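Local structure of 2-hydroxyisobutanoyl-CoA mutase large subunit (Aquincola tertiaricarbonis, 4R3U) at residues 214-219 with 253-257; 231-236 with 534-540; 269-273 with 454-459; 319-323 with 430-434. The protein catalyses, together with its cobalamin-binding small subunit, the reversible isomerization of 2-hydroxyisobutyryl-CoA and (S)-3-hydroxybutyryl-CoA. All blocks are in the same frame, centred on the assembly; numbering follows the deposited sequence.

All four contacts belong to the substrate-binding TIM-barrel part of the large subunit and the helices packed round it. Contact 1 lies at the active site, its centre about 9 Å from the centre of the chain. Contact 3 is its neighbour, with centres about 9 Å apart, and the two touch where M217 CE meets F455 CG at 3.7 Å. Contact 4 lies about 15 Å from contact 3, centre to centre, and L272 of helix 264-283 bridges them by packing on C319, I323 and I433. Contact 2 stands apart, its centre about 22 to 29 Å from the others. Along the chain, 231-236 falls between the halves of contact 1, while contact 2 spans contact 3, which spans contact 4; later parts of the chain thus pack on earlier helices.

Contact 1: 214-219 with 253-257; sequences KEYMAQ and SGYHI. With 3HC (3-hydroxybutanoyl-coenzyme A), chain E.
The end of helix 213-219 widens into a pi-type turn over 215-219, with both A218 N and Q219 N bonded to K214 O. It packs against 253-257, where strand residue S253 passes through G254 into helix 255-259; CA atoms pair A218 with I257 at 5.3 Å and Q219 with H256 at 5.8 Å. H256 (chi1 m, chi2 87°) points toward the first helix, and its ring meets K214 CE at 3.3 Å from ND1 and Q219 OE1 at 3.2 Å from CD2. Q219, Y255 and H256 line the active site of a B12-dependent acyl-CoA mutase: H256 NE2 donates to the thioester oxygen O1 of 3HC at 2.9 Å, and Y255 (chi1 t) brings CE2 to 3.6 Å from 3HC C2. Q219 extends t,t, its NE2 donating to E215 OE2 at 2.8 Å; K214, chi1 p, forms a salt bridge from NZ to the same OE2 at 2.5 Å, NZ also bonding N180 and D211. A218 CB lies 4.1 Å from I257 CG1, and M217 SD, on an m,t,t chain, 4.1 Å from I257 CD1.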
# COMPACT_ATOMS: atom_id res chain seq x y z
N LYS A 214 -8.97 0.71 30.01
CA LYS A 214 -8.02 1.26 29.06
C LYS A 214 -7.98 2.78 29.12
O LYS A 214 -7.04 3.38 28.63
CB LYS A 214 -8.28 0.72 27.64
CG LYS A 214 -9.57 1.17 26.98
CD LYS A 214 -9.41 2.38 26.09
CE LYS A 214 -10.65 2.56 25.25
NZ LYS A 214 -11.83 3.08 26.02
N GLU A 215 -9.03 3.41 29.70
CA GLU A 215 -9.13 4.87 29.89
C GLU A 215 -8.17 5.29 30.99
O GLU A 215 -7.44 6.26 30.82
CB GLU A 215 -10.57 5.27 30.22
CG GLU A 215 -11.54 5.16 29.04
CD GLU A 215 -11.14 5.97 27.82
OE1 GLU A 215 -10.54 7.04 27.99
OE2 GLU A 215 -11.34 5.48 26.68
N TYR A 216 -8.12 4.52 32.10
CA TYR A 216 -7.18 4.78 33.20
C TYR A 216 -5.74 4.54 32.74
O TYR A 216 -4.83 5.30 33.08
CB TYR A 216 -7.52 3.94 34.44
CG TYR A 216 -8.88 4.24 35.02
CD1 TYR A 216 -9.15 5.46 35.63
CD2 TYR A 216 -9.90 3.30 34.98
CE1 TYR A 216 -10.41 5.75 36.15
CE2 TYR A 216 -11.17 3.57 35.49
CZ TYR A 216 -11.42 4.81 36.07
OH TYR A 216 -12.68 5.09 36.57
N MET A 217 -5.56 3.48 31.95
CA MET A 217 -4.31 3.02 31.38
C MET A 217 -3.80 3.98 30.28
O MET A 217 -2.61 4.31 30.25
CB MET A 217 -4.55 1.64 30.73
CG MET A 217 -4.51 0.47 31.65
SD MET A 217 -4.34 -1.01 30.62
CE MET A 217 -4.68 -2.25 31.84
N ALA A 218 -4.68 4.36 29.33
CA ALA A 218 -4.26 5.10 28.14
C ALA A 218 -5.10 6.25 27.61
O ALA A 218 -4.51 7.25 27.26
CB ALA A 218 -3.94 4.12 27.01
N GLN A 219 -6.42 6.08 27.38
CA GLN A 219 -7.17 7.16 26.71
C GLN A 219 -7.53 8.40 27.55
O GLN A 219 -7.71 9.50 27.01
CB GLN A 219 -8.29 6.62 25.82
CG GLN A 219 -9.01 7.74 25.05
CD GLN A 219 -9.78 7.27 23.88
OE1 GLN A 219 -9.53 7.73 22.78
NE2 GLN A 219 -10.73 6.36 24.09
N SER A 253 -10.24 -2.57 24.25
CA SER A 253 -9.30 -1.91 23.35
C SER A 253 -7.80 -1.92 23.63
O SER A 253 -7.35 -1.66 24.74
CB SER A 253 -9.76 -0.49 23.04
OG SER A 253 -11.17 -0.37 22.95
N GLY A 254 -7.04 -2.14 22.56
CA GLY A 254 -5.59 -2.10 22.59
C GLY A 254 -5.05 -0.90 21.82
O GLY A 254 -3.97 -0.40 22.14
N TYR A 255 -5.86 -0.41 20.84
CA TYR A 255 -5.53 0.73 20.01
C TYR A 255 -4.89 1.91 20.78
O TYR A 255 -3.81 2.40 20.42
CB TYR A 255 -6.76 1.20 19.20
CG TYR A 255 -6.44 2.34 18.24
CD1 TYR A 255 -5.90 2.09 16.98
CD2 TYR A 255 -6.61 3.67 18.63
CE1 TYR A 255 -5.51 3.13 16.13
CE2 TYR A 255 -6.23 4.72 17.78
CZ TYR A 255 -5.68 4.44 16.54
OH TYR A 255 -5.31 5.47 15.70
N HIS A 256 -5.59 2.38 21.82
CA HIS A 256 -5.22 3.52 22.64
C HIS A 256 -3.98 3.25 23.44
O HIS A 256 -3.21 4.19 23.68
CB HIS A 256 -6.40 3.92 23.53
CG HIS A 256 -7.71 3.87 22.82
ND1 HIS A 256 -8.45 2.69 22.75
CD2 HIS A 256 -8.37 4.84 22.14
CE1 HIS A 256 -9.54 2.99 22.05
NE2 HIS A 256 -9.53 4.27 21.67
N ILE A 257 -3.78 1.98 23.89
CA ILE A 257 -2.60 1.55 24.63
C ILE A 257 -1.40 1.71 23.68
O ILE A 257 -0.40 2.34 24.05
CB ILE A 257 -2.76 0.10 25.23
CG1 ILE A 257 -3.83 0.06 26.36
CG2 ILE A 257 -1.41 -0.50 25.73
CD1 ILE A 257 -4.53 -1.29 26.55
N1A 3HC E . -20.15 -15.57 7.15
C2A 3HC E . -21.51 -15.50 7.73
N3A 3HC E . -21.70 -14.30 8.56
C4A 3HC E . -20.72 -13.38 8.72
C5A 3HC E . -19.50 -13.53 8.16
C6A 3HC E . -19.22 -14.62 7.40
N6A 3HC E . -18.01 -14.71 6.87
N7A 3HC E . -18.77 -12.46 8.50
C8A 3HC E . -19.53 -11.67 9.25
N9A 3HC E . -20.71 -12.25 9.42
C1B 3HC E . -21.90 -11.76 10.18
C2B 3HC E . -21.64 -11.67 11.67
O2B 3HC E . -21.90 -12.92 12.33
C3B 3HC E . -22.62 -10.59 12.10
O3B 3HC E . -23.95 -11.13 12.27
P3B 3HC E . -24.90 -10.78 13.52
O7A 3HC E . -25.08 -9.32 13.41
O8A 3HC E . -26.12 -11.58 13.21
O9A 3HC E . -24.10 -11.26 14.67
C4B 3HC E . -22.64 -9.64 10.90
O4B 3HC E . -22.22 -10.42 9.74
C5B 3HC E . -21.74 -8.42 11.14
O5B 3HC E . -20.35 -8.81 11.06
P1A 3HC E . -19.30 -8.71 12.30
O1A 3HC E . -20.00 -8.77 13.61
O2A 3HC E . -18.20 -9.65 12.05
O3A 3HC E . -18.74 -7.20 11.96
P2A 3HC E . -19.20 -5.79 12.63
O4A 3HC E . -18.46 -4.72 11.96
O5A 3HC E . -20.68 -5.69 12.71
O6A 3HC E . -18.67 -5.98 14.10
CBP 3HC E . -17.18 -5.75 16.00
CCP 3HC E . -17.28 -5.99 14.48
CDP 3HC E . -17.77 -6.99 16.68
CEP 3HC E . -15.71 -5.65 16.41
CAP 3HC E . -17.98 -4.48 16.43
OAP 3HC E . -18.05 -4.27 17.86
C9P 3HC E . -17.67 -3.16 15.66
O9P 3HC E . -18.25 -2.88 14.61
N8P 3HC E . -16.81 -2.32 16.25
C7P 3HC E . -16.49 -1.02 15.66
C6P 3HC E . -15.70 -0.16 16.64
C5P 3HC E . -15.25 1.17 16.03
O5P 3HC E . -15.42 1.44 14.84
N4P 3HC E . -14.66 1.98 16.92
C3P 3HC E . -14.14 3.28 16.55
C2P 3HC E . -13.07 3.64 17.55
S1P 3HC E . -12.27 5.22 17.14
C1 3HC E . -11.15 5.28 18.55
O1 3HC E . -11.48 4.97 19.70
C2 3HC E . -9.69 5.66 18.26
C3 3HC E . -9.51 7.17 18.06
O3 3HC E . -10.36 7.61 17.00
C4 3HC E . -9.82 7.95 19.35

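Contact 2: 231-236 with 534-540; sequences RIVRDI and DESQNLM
A salt-bridge network of R231, R234 and D235 on helix 226-243 holds the connection between helices 518-532 and 540-549, whose residues D534-Q537 form a type I beta turn opened by an Asx turn at D534. Nearest CA atoms are D235 and N538, 5.3 Å apart. R231, chi1 t, sends NE to D235 OD2 (2.9 Å) and makes weak NH2 bonds to D534 O (3.1 Å) and Q537 O (2.7 Å); NH2 also bonds V531 O, and NH1 A532 O. Its guanidinium is sandwiched between L539 CD1 and E535 CA, and water 1 links NH1 to E535 OE2, weakly on the glutamate side. I232 CG1 rests 3.8 Å from L539 CD1. R234 (t,t,p) gives NH1 to D235 OD1 at 2.6 Å and bonds E535 O through NH1 (2.8 Å) and NH2 (2.7 Å). D235, chi1 m, accepts L539 N on OD2 at 2.8 Å, while its carbonyl O takes N538 ND2 at 3.0 Å. N538, chi1 t, also caps the next helix: OD1 accepts M540 N at 2.9 Å.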
# COMPACT_ATOMS: atom_id res chain seq x y z
N ARG A 231 -18.50 -1.25 37.35
CA ARG A 231 -19.88 -1.67 37.58
C ARG A 231 -20.79 -1.17 36.40
O ARG A 231 -21.70 -1.88 35.98
CB ARG A 231 -20.35 -1.17 38.97
CG ARG A 231 -21.84 -1.35 39.27
CD ARG A 231 -22.65 -0.14 38.87
NE ARG A 231 -24.08 -0.38 39.00
CZ ARG A 231 -24.80 -0.10 40.08
NH1 ARG A 231 -24.23 0.44 41.15
NH2 ARG A 231 -26.10 -0.34 40.10
N ILE A 232 -20.52 0.04 35.86
CA ILE A 232 -21.28 0.56 34.73
C ILE A 232 -21.03 -0.34 33.51
O ILE A 232 -22.00 -0.80 32.90
CB ILE A 232 -21.05 2.08 34.46
CG1 ILE A 232 -21.53 2.96 35.62
CG2 ILE A 232 -21.77 2.51 33.17
CD1 ILE A 232 -20.83 4.29 35.72
N VAL A 233 -19.74 -0.64 33.20
CA VAL A 233 -19.37 -1.54 32.10
C VAL A 233 -20.11 -2.88 32.25
O VAL A 233 -20.68 -3.40 31.29
CB VAL A 233 -17.84 -1.73 31.97
CG1 VAL A 233 -17.49 -2.61 30.78
CG2 VAL A 233 -17.13 -0.38 31.85
N ARG A 234 -20.15 -3.38 33.48
CA ARG A 234 -20.83 -4.63 33.84
C ARG A 234 -22.32 -4.49 33.54
O ARG A 234 -22.88 -5.35 32.86
CB ARG A 234 -20.56 -4.91 35.32
CG ARG A 234 -21.00 -6.25 35.84
CD ARG A 234 -21.36 -6.12 37.31
NE ARG A 234 -22.51 -5.22 37.49
CZ ARG A 234 -23.06 -4.91 38.66
NH1 ARG A 234 -24.10 -4.10 38.72
NH2 ARG A 234 -22.58 -5.42 39.78
N ASP A 235 -22.95 -3.40 33.98
CA ASP A 235 -24.37 -3.14 33.68
C ASP A 235 -24.65 -3.02 32.17
O ASP A 235 -25.69 -3.48 31.69
CB ASP A 235 -24.85 -1.87 34.39
CG ASP A 235 -24.97 -1.98 35.89
OD1 ASP A 235 -24.56 -3.01 36.45
OD2 ASP A 235 -25.45 -1.02 36.50
N ILE A 236 -23.71 -2.44 31.43
CA ILE A 236 -23.84 -2.34 29.98
C ILE A 236 -23.83 -3.76 29.42
O ILE A 236 -24.72 -4.11 28.64
CB ILE A 236 -22.76 -1.43 29.33
CG1 ILE A 236 -22.94 0.04 29.75
CG2 ILE A 236 -22.78 -1.57 27.81
CD1 ILE A 236 -21.66 0.94 29.47
N ASP A 534 -27.16 0.38 45.12
CA ASP A 534 -27.24 -1.07 45.18
C ASP A 534 -26.37 -1.62 44.05
O ASP A 534 -26.77 -1.53 42.88
CB ASP A 534 -28.70 -1.54 45.05
CG ASP A 534 -28.94 -3.03 45.27
OD1 ASP A 534 -27.96 -3.80 45.31
OD2 ASP A 534 -30.13 -3.42 45.41
N GLU A 535 -25.17 -2.16 44.39
CA GLU A 535 -24.18 -2.70 43.44
C GLU A 535 -24.71 -3.87 42.59
O GLU A 535 -24.18 -4.13 41.51
CB GLU A 535 -22.86 -3.13 44.15
CG GLU A 535 -22.12 -2.11 45.00
CD GLU A 535 -21.36 -1.01 44.28
OE1 GLU A 535 -20.54 -1.33 43.38
OE2 GLU A 535 -21.70 0.17 44.48
N SER A 536 -25.74 -4.56 43.07
CA SER A 536 -26.36 -5.71 42.39
C SER A 536 -27.39 -5.32 41.30
O SER A 536 -27.64 -6.11 40.37
CB SER A 536 -26.97 -6.66 43.41
OG SER A 536 -28.15 -6.11 43.97
N GLN A 537 -27.98 -4.11 41.41
CA GLN A 537 -28.98 -3.59 40.47
C GLN A 537 -28.34 -3.05 39.19
O GLN A 537 -27.20 -2.62 39.22
CB GLN A 537 -29.82 -2.51 41.14
CG GLN A 537 -30.99 -3.07 41.96
CD GLN A 537 -31.82 -1.95 42.53
OE1 GLN A 537 -32.33 -1.09 41.80
NE2 GLN A 537 -31.98 -1.93 43.84
N ASN A 538 -29.08 -3.08 38.06
CA ASN A 538 -28.58 -2.56 36.78
C ASN A 538 -29.07 -1.11 36.55
O ASN A 538 -30.25 -0.80 36.78
CB ASN A 538 -28.97 -3.49 35.62
CG ASN A 538 -28.18 -3.26 34.35
OD1 ASN A 538 -28.13 -2.16 33.80
ND2 ASN A 538 -27.56 -4.31 33.82
N LEU A 539 -28.15 -0.23 36.12
CA LEU A 539 -28.41 1.20 35.88
C LEU A 539 -29.13 1.48 34.58
O LEU A 539 -29.72 2.54 34.43
CB LEU A 539 -27.10 2.00 35.90
CG LEU A 539 -26.44 2.21 37.26
CD1 LEU A 539 -25.04 2.74 37.09
CD2 LEU A 539 -27.23 3.15 38.11
N MET A 540 -29.05 0.54 33.62
CA MET A 540 -29.63 0.69 32.28
C MET A 540 -31.12 1.01 32.16
O MET A 540 -31.43 2.02 31.53
CB MET A 540 -29.18 -0.42 31.33
CG MET A 540 -27.71 -0.31 30.93
SD MET A 540 -27.27 1.24 30.12
CE MET A 540 -28.40 1.23 28.71
O HOH W 1 -21.32 1.04 41.63

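Contact 3: 269-273 with 454-459; sequences AFTLA and WFQKQI
One phenylalanine dominates the contact: F270 plugs as a knob into a hole made by W454, F455, Q458 and I459, and buries 114 of the 234 Å² shared by the two segments. Its chi1 is m and chi2 -10°, pointing the ring across the gap. F455 (m, chi2 -78°) turns its edge to the F270 face in a T-shaped pair, centroids 4.8 Å apart and planes at 80°, with F270 CG to F455 CD1 at 3.5 Å. W454, chi1 t, completes the aromatic cluster obliquely, its six-membered ring centroid 6.0 Å from that of F270. The short segments, on helices 264-283 and 454-472, run nearly antiparallel, their axes at 167° and 12.2 Å apart at closest; F270 and F455 are nearest in CA atoms, at 7.5 Å. The contact joins a helix of the TIM-barrel region to one from the C-terminal part of the chain, with helix 446-451 covering F455 through L449 and I450. Around the ring, I459 CG1 approaches the edge at 4.1 Å from F270 CE2, and Q458 NE2 lies 3.6 Å from F270 CZ. A turn further along, A273 CB sits 4.4 Å from F455 CE1.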
# COMPACT_ATOMS: atom_id res chain seq x y z
N ALA A 269 -1.24 -7.89 25.43
CA ALA A 269 -1.30 -8.37 26.81
C ALA A 269 -2.13 -7.53 27.76
O ALA A 269 -2.87 -8.09 28.55
CB ALA A 269 0.10 -8.57 27.36
N PHE A 270 -2.03 -6.18 27.69
CA PHE A 270 -2.80 -5.30 28.59
C PHE A 270 -4.30 -5.31 28.28
O PHE A 270 -5.11 -5.18 29.20
CB PHE A 270 -2.21 -3.88 28.64
CG PHE A 270 -0.76 -3.73 29.07
CD1 PHE A 270 -0.06 -4.82 29.60
CD2 PHE A 270 -0.11 -2.51 28.98
CE1 PHE A 270 1.27 -4.68 30.01
CE2 PHE A 270 1.20 -2.37 29.44
CZ PHE A 270 1.88 -3.46 29.92
N THR A 271 -4.67 -5.56 27.01
CA THR A 271 -6.06 -5.67 26.58
C THR A 271 -6.64 -6.98 27.13
O THR A 271 -7.77 -6.98 27.65
CB THR A 271 -6.18 -5.57 25.05
OG1 THR A 271 -5.54 -4.38 24.62
CG2 THR A 271 -7.63 -5.54 24.57
N LEU A 272 -5.86 -8.07 27.03
CA LEU A 272 -6.27 -9.35 27.59
C LEU A 272 -6.38 -9.29 29.12
O LEU A 272 -7.33 -9.86 29.67
CB LEU A 272 -5.38 -10.49 27.10
CG LEU A 272 -5.56 -10.83 25.61
CD1 LEU A 272 -4.70 -12.00 25.21
CD2 LEU A 272 -7.03 -11.10 25.26
N ALA A 273 -5.49 -8.51 29.80
CA ALA A 273 -5.54 -8.30 31.26
C ALA A 273 -6.88 -7.66 31.66
O ALA A 273 -7.50 -8.08 32.63
CB ALA A 273 -4.37 -7.43 31.71
N TRP A 454 1.42 0.94 37.07
CA TRP A 454 2.33 -0.05 36.49
C TRP A 454 2.25 -0.17 34.96
O TRP A 454 3.29 -0.25 34.29
CB TRP A 454 2.11 -1.40 37.18
CG TRP A 454 3.03 -2.52 36.75
CD1 TRP A 454 4.25 -2.83 37.29
CD2 TRP A 454 2.75 -3.54 35.78
NE1 TRP A 454 4.74 -3.97 36.70
CE2 TRP A 454 3.84 -4.43 35.78
CE3 TRP A 454 1.66 -3.79 34.92
CZ2 TRP A 454 3.88 -5.56 34.96
CZ3 TRP A 454 1.71 -4.89 34.09
CH2 TRP A 454 2.80 -5.77 34.12
N PHE A 455 1.02 -0.24 34.41
CA PHE A 455 0.76 -0.37 32.98
C PHE A 455 1.25 0.86 32.28
O PHE A 455 2.00 0.76 31.32
CB PHE A 455 -0.75 -0.55 32.71
CG PHE A 455 -1.31 -1.87 33.20
CD1 PHE A 455 -1.10 -3.05 32.48
CD2 PHE A 455 -2.04 -1.94 34.38
CE1 PHE A 455 -1.61 -4.27 32.94
CE2 PHE A 455 -2.58 -3.15 34.81
CZ PHE A 455 -2.36 -4.31 34.09
N GLN A 456 0.82 2.02 32.80
CA GLN A 456 1.11 3.38 32.34
C GLN A 456 2.63 3.65 32.33
O GLN A 456 3.11 4.29 31.40
CB GLN A 456 0.35 4.44 33.20
CG GLN A 456 -1.17 4.18 33.43
CD GLN A 456 -1.59 3.30 34.63
OE1 GLN A 456 -1.38 2.07 34.68
NE2 GLN A 456 -2.31 3.89 35.59
N LYS A 457 3.38 3.14 33.32
CA LYS A 457 4.82 3.35 33.39
C LYS A 457 5.53 2.56 32.30
O LYS A 457 6.50 3.05 31.72
CB LYS A 457 5.40 3.07 34.78
CG LYS A 457 5.19 4.23 35.75
CD LYS A 457 5.38 3.82 37.23
CE LYS A 457 5.03 4.93 38.19
NZ LYS A 457 4.98 4.44 39.60
N GLN A 458 4.99 1.37 31.98
CA GLN A 458 5.55 0.54 30.94
C GLN A 458 5.33 1.15 29.57
O GLN A 458 6.26 1.18 28.76
CB GLN A 458 4.99 -0.86 31.02
CG GLN A 458 5.79 -1.79 31.92
CD GLN A 458 5.19 -3.15 31.81
OE1 GLN A 458 5.48 -3.93 30.87
NE2 GLN A 458 4.23 -3.40 32.68
N ILE A 459 4.10 1.66 29.32
CA ILE A 459 3.71 2.35 28.09
C ILE A 459 4.64 3.57 27.89
O ILE A 459 5.23 3.73 26.81
CB ILE A 459 2.21 2.76 28.14
CG1 ILE A 459 1.28 1.53 28.22
CG2 ILE A 459 1.85 3.60 26.93
CD1 ILE A 459 -0.22 1.80 28.64

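Contact 4: 319-323 with 430-434; sequences CYAKI and EKKIF
K322 NZ reaches E430 OE1 at 2.7 Å, a hydrogen-bonded salt bridge and the polar tie between the two helices. K322 is stretched to do so (m,t,t,t), and E430 meets it with an extended t,t chain; each has a further ionic partner, D73 for K322 NZ and R318 for E430 OE2, so the bridge belongs to a run of alternating charges. The setting is helix-on-helix packing at the outside of the TIM-barrel region: 319-323 lies on helix 306-327, which follows barrel strand 298-302, whereas helix 420-442 carries 430-434. The axes of the two segments cross at -52°, 11.4 Å apart at closest, with C319 and E430 nearest in CA atoms at 6.2 Å. Inward of the salt bridge, C319 (chi1 m) takes the largest buried share of the contact. Its SG lies 3.6 Å from E430 CG, 3.8 Å from I433 CG2 and 4.2 Å from the centroid of the F434 ring, an oblique sulfur-aromatic contact. F434, chi1 m and chi2 -54°, reaches over to helix 306-327 so that its CZ sits 3.7 Å from C319 CA and 4.1 Å from K322 CB. At the ring edge, I323 CG1 packs against F434 CE1 at 3.7 Å.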
# COMPACT_ATOMS: atom_id res chain seq x y z
N CYS A 319 -4.72 -16.79 22.12
CA CYS A 319 -4.65 -16.49 23.56
C CYS A 319 -6.06 -16.34 24.14
O CYS A 319 -6.37 -16.96 25.17
CB CYS A 319 -3.81 -15.24 23.81
SG CYS A 319 -2.04 -15.46 23.46
N TYR A 320 -6.91 -15.58 23.44
CA TYR A 320 -8.29 -15.35 23.81
C TYR A 320 -9.07 -16.66 23.87
O TYR A 320 -9.77 -16.88 24.86
CB TYR A 320 -8.96 -14.38 22.82
CG TYR A 320 -10.44 -14.19 23.10
CD1 TYR A 320 -10.87 -13.43 24.19
CD2 TYR A 320 -11.41 -14.77 22.28
CE1 TYR A 320 -12.23 -13.24 24.44
CE2 TYR A 320 -12.76 -14.58 22.52
CZ TYR A 320 -13.17 -13.82 23.60
OH TYR A 320 -14.50 -13.64 23.85
N ALA A 321 -8.95 -17.52 22.83
CA ALA A 321 -9.63 -18.83 22.79
C ALA A 321 -9.25 -19.67 24.01
O ALA A 321 -10.14 -20.16 24.72
CB ALA A 321 -9.28 -19.57 21.52
N LYS A 322 -7.91 -19.78 24.28
CA LYS A 322 -7.35 -20.56 25.38
C LYS A 322 -7.82 -20.08 26.74
O LYS A 322 -8.15 -20.91 27.58
CB LYS A 322 -5.82 -20.63 25.28
CG LYS A 322 -5.35 -21.52 24.13
CD LYS A 322 -3.85 -21.49 23.89
CE LYS A 322 -3.48 -22.59 22.91
NZ LYS A 322 -2.01 -22.77 22.78
N ILE A 323 -7.90 -18.75 26.95
CA ILE A 323 -8.33 -18.10 28.20
C ILE A 323 -9.79 -18.42 28.48
O ILE A 323 -10.12 -18.89 29.57
CB ILE A 323 -8.05 -16.57 28.17
CG1 ILE A 323 -6.53 -16.25 28.19
CG2 ILE A 323 -8.77 -15.83 29.30
CD1 ILE A 323 -6.19 -14.75 27.70
N GLU A 430 2.26 -15.25 21.72
CA GLU A 430 1.43 -16.07 22.61
C GLU A 430 2.10 -16.28 23.98
O GLU A 430 1.54 -15.90 25.01
CB GLU A 430 1.12 -17.41 21.93
CG GLU A 430 0.14 -18.25 22.72
CD GLU A 430 0.12 -19.73 22.40
OE1 GLU A 430 -0.69 -20.45 23.03
OE2 GLU A 430 0.95 -20.19 21.58
N LYS A 431 3.31 -16.86 23.97
CA LYS A 431 4.11 -17.14 25.15
C LYS A 431 4.42 -15.86 25.94
O LYS A 431 4.23 -15.83 27.16
CB LYS A 431 5.38 -17.92 24.78
CG LYS A 431 5.07 -19.33 24.27
CD LYS A 431 6.28 -20.01 23.63
CE LYS A 431 5.99 -21.42 23.16
NZ LYS A 431 7.10 -21.99 22.35
N LYS A 432 4.86 -14.79 25.25
CA LYS A 432 5.19 -13.49 25.87
C LYS A 432 3.97 -12.84 26.46
O LYS A 432 4.07 -12.25 27.54
CB LYS A 432 5.94 -12.56 24.91
CG LYS A 432 7.37 -12.99 24.56
CD LYS A 432 8.40 -12.71 25.65
CE LYS A 432 9.62 -13.57 25.46
NZ LYS A 432 10.46 -13.65 26.69
N ILE A 433 2.79 -13.00 25.81
CA ILE A 433 1.49 -12.50 26.30
C ILE A 433 1.12 -13.24 27.60
O ILE A 433 0.80 -12.58 28.59
CB ILE A 433 0.36 -12.62 25.24
CG1 ILE A 433 0.45 -11.50 24.16
CG2 ILE A 433 -1.05 -12.67 25.88
CD1 ILE A 433 -0.13 -11.93 22.74
N PHE A 434 1.17 -14.59 27.59
CA PHE A 434 0.81 -15.38 28.77
C PHE A 434 1.68 -15.07 29.99
O PHE A 434 1.17 -14.97 31.11
CB PHE A 434 0.72 -16.88 28.47
CG PHE A 434 -0.56 -17.25 27.78
CD1 PHE A 434 -1.79 -16.90 28.33
CD2 PHE A 434 -0.55 -17.95 26.58
CE1 PHE A 434 -2.97 -17.22 27.68
CE2 PHE A 434 -1.74 -18.26 25.92
CZ PHE A 434 -2.94 -17.90 26.47